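Local coordinates for HicA3 Toxin (Yersinia pestis, PDB 4P78), which is the toxin of a HicA-HicB toxin-antitoxin pair, probably acts on RNA like other HicA toxins, and forms a complex with the antitoxin HicB3, at residues K8-A13 / K38-P43. Residues are numbered along the deposited sequence; the frame is centred on the assembly and turned at random.
Sequences KRLEDA and KIITLP
The hydrophobic core of this small HicA domain, which resembles a double-stranded RNA-binding fold, is built between an antiparallel three-stranded sheet and the two helices that cover one of its faces; here helix 3-12 meets strand 36-44, outermost within this chain, through Leu10. That leucine forks over two strand residues. Its CD1 meets Leu42 CD1 at 3.6 Å, the two side chains reaching for each other tip to tip, while its CD2 lies 3.9 Å from Ile40 CD1, the side chains crossing at a slant. One methyl thus goes to each partner, and the fork spans two strand positions that point the same way because they are two residues apart. In Ile40 the long branch makes the touch: CG1 stands anti to the carbonyl carbon (chi1 -66°) and the chain runs on extended to CD1 (chi2 -178°), which carries that methyl out to the helix. The backbones stay well separated, with the CA atoms of Leu10 and Ile40 9.5 Å apart, and no hydrogen bond joins the segments. The link is purely apolar and modest, burying 115 Å² in all, yet the three residues that make it are buried and lie near the centre of the chain. Thr41, between the two strand partners, turns to the other face of the sheet, where its OG1 hydrogen-bonds ND1 of His45 of the HicB3 antitoxin chain. That chain also bonds the backbone of Thr41 along the strand's outer edge, and its Phe25 touches Leu42. Within the toxin, Ile40 and Leu42 pair by backbone hydrogen bonds with Leu31 and Val29 of strand 27-33, while Ala61 of helix 51-61 packs against both Leu10 and Ile40, as does Trp15 from the loop after helix 3-12.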
loop_
_atom_site.group_PDB
_atom_site.type_symbol
_atom_site.label_atom_id
_atom_site.label_comp_id
_atom_site.label_asym_id
_atom_site.label_seq_id
_atom_site.Cartn_x
_atom_site.Cartn_y
_atom_site.Cartn_z
ATOM N N LYS C 8 22.029 -18.869 6.648
ATOM C CA LYS C 8 22.737 -19.794 7.537
ATOM C C LYS C 8 21.959 -20.042 8.841
ATOM O O LYS C 8 21.973 -21.149 9.361
ATOM C CB LYS C 8 24.154 -19.285 7.795
ATOM C CG LYS C 8 24.980 -19.238 6.485
ATOM C CD LYS C 8 26.057 -18.143 6.472
ATOM C CE LYS C 8 26.557 -17.889 5.047
ATOM N NZ LYS C 8 27.253 -16.569 4.900
ATOM N N ARG C 9 21.215 -19.050 9.328
ATOM C CA ARG C 9 20.327 -19.309 10.462
ATOM C C ARG C 9 19.188 -20.256 10.079
ATOM O O ARG C 9 18.749 -21.071 10.897
ATOM C CB ARG C 9 19.774 -18.003 11.026
ATOM C CG ARG C 9 20.816 -17.219 11.809
ATOM C CD ARG C 9 20.317 -15.846 12.183
ATOM N NE ARG C 9 21.357 -15.062 12.840
ATOM C CZ ARG C 9 21.635 -15.146 14.133
ATOM N NH1 ARG C 9 20.945 -15.976 14.905
ATOM N NH2 ARG C 9 22.600 -14.402 14.654
ATOM N N LEU C 10 18.725 -20.174 8.834
ATOM C CA LEU C 10 17.686 -21.088 8.353
ATOM C C LEU C 10 18.237 -22.518 8.211
ATOM O O LEU C 10 17.541 -23.499 8.497
ATOM C CB LEU C 10 17.105 -20.589 7.025
ATOM C CG LEU C 10 16.158 -19.379 7.137
ATOM C CD1 LEU C 10 15.953 -18.679 5.807
ATOM C CD2 LEU C 10 14.813 -19.831 7.680
ATOM N N GLU C 11 19.491 -22.628 7.786
ATOM C CA GLU C 11 20.143 -23.928 7.677
ATOM C C GLU C 11 20.330 -24.547 9.056
ATOM O O GLU C 11 20.151 -25.751 9.223
ATOM C CB GLU C 11 21.489 -23.807 6.962
ATOM C CG GLU C 11 21.362 -23.552 5.471
ATOM C CD GLU C 11 22.716 -23.382 4.812
ATOM O OE1 GLU C 11 23.604 -22.783 5.455
ATOM O OE2 GLU C 11 22.896 -23.856 3.667
ATOM N N ASP C 12 20.684 -23.724 10.035
ATOM C CA ASP C 12 20.782 -24.176 11.419
ATOM C C ASP C 12 19.451 -24.750 11.915
ATOM O O ASP C 12 19.429 -25.603 12.794
ATOM C CB ASP C 12 21.224 -23.030 12.331
ATOM C CG ASP C 12 22.682 -22.624 12.108
ATOM O OD1 ASP C 12 23.453 -23.426 11.523
ATOM O OD2 ASP C 12 23.054 -21.500 12.523
ATOM N N ALA C 13 18.343 -24.282 11.346
ATOM C CA ALA C 13 17.029 -24.750 11.766
ATOM C C ALA C 13 16.534 -25.894 10.887
ATOM O O ALA C 13 15.354 -26.265 10.953
ATOM C CB ALA C 13 16.020 -23.598 11.760
ATOM N N LYS C 38 6.820 -27.279 2.579
ATOM C CA LYS C 38 6.767 -25.822 2.532
ATOM C C LYS C 38 7.978 -25.246 1.808
ATOM O O LYS C 38 9.014 -25.912 1.661
ATOM C CB LYS C 38 6.682 -25.246 3.942
ATOM C CG LYS C 38 5.450 -25.687 4.734
ATOM C CD LYS C 38 5.338 -24.886 6.022
ATOM C CE LYS C 38 4.074 -25.214 6.798
ATOM N NZ LYS C 38 4.314 -26.246 7.851
ATOM N N ILE C 39 7.839 -24.004 1.357
ATOM C CA ILE C 39 8.920 -23.274 0.713
ATOM C C ILE C 39 9.117 -21.958 1.442
ATOM O O ILE C 39 8.148 -21.327 1.876
ATOM C CB ILE C 39 8.622 -23.001 -0.790
ATOM C CG1 ILE C 39 8.590 -24.305 -1.593
ATOM C CG2 ILE C 39 9.647 -22.030 -1.388
ATOM C CD1 ILE C 39 9.945 -24.917 -1.852
ATOM N N ILE C 40 10.369 -21.549 1.601
ATOM C CA ILE C 40 10.655 -20.174 1.978
ATOM C C ILE C 40 11.284 -19.470 0.782
ATOM O O ILE C 40 12.245 -19.967 0.196
ATOM C CB ILE C 40 11.567 -20.093 3.214
ATOM C CG1 ILE C 40 10.814 -20.643 4.425
ATOM C CG2 ILE C 40 12.013 -18.637 3.478
ATOM C CD1 ILE C 40 11.579 -20.588 5.700
ATOM N N THR C 41 10.695 -18.340 0.389
ATOM C CA THR C 41 11.246 -17.508 -0.677
ATOM C C THR C 41 11.793 -16.212 -0.082
ATOM O O THR C 41 11.050 -15.424 0.522
ATOM C CB THR C 41 10.185 -17.170 -1.774
ATOM O OG1 THR C 41 9.654 -18.374 -2.337
ATOM C CG2 THR C 41 10.802 -16.340 -2.882
ATOM N N LEU C 42 13.097 -16.008 -0.257
ATOM C CA LEU C 42 13.809 -14.840 0.264
ATOM C C LEU C 42 14.319 -13.919 -0.830
ATOM O O LEU C 42 14.824 -14.388 -1.848
ATOM C CB LEU C 42 15.014 -15.270 1.105
ATOM C CG LEU C 42 14.786 -15.954 2.440
ATOM C CD1 LEU C 42 16.136 -16.330 3.053
ATOM C CD2 LEU C 42 14.026 -14.982 3.324
ATOM N N PRO C 43 14.217 -12.598 -0.609
ATOM C CA PRO C 43 14.929 -11.649 -1.474
ATOM C C PRO C 43 16.439 -11.792 -1.271
ATOM O O PRO C 43 16.873 -12.003 -0.141
ATOM C CB PRO C 43 14.444 -10.280 -0.988
ATOM C CG PRO C 43 14.085 -10.499 0.450
ATOM C CD PRO C 43 13.569 -11.934 0.539
#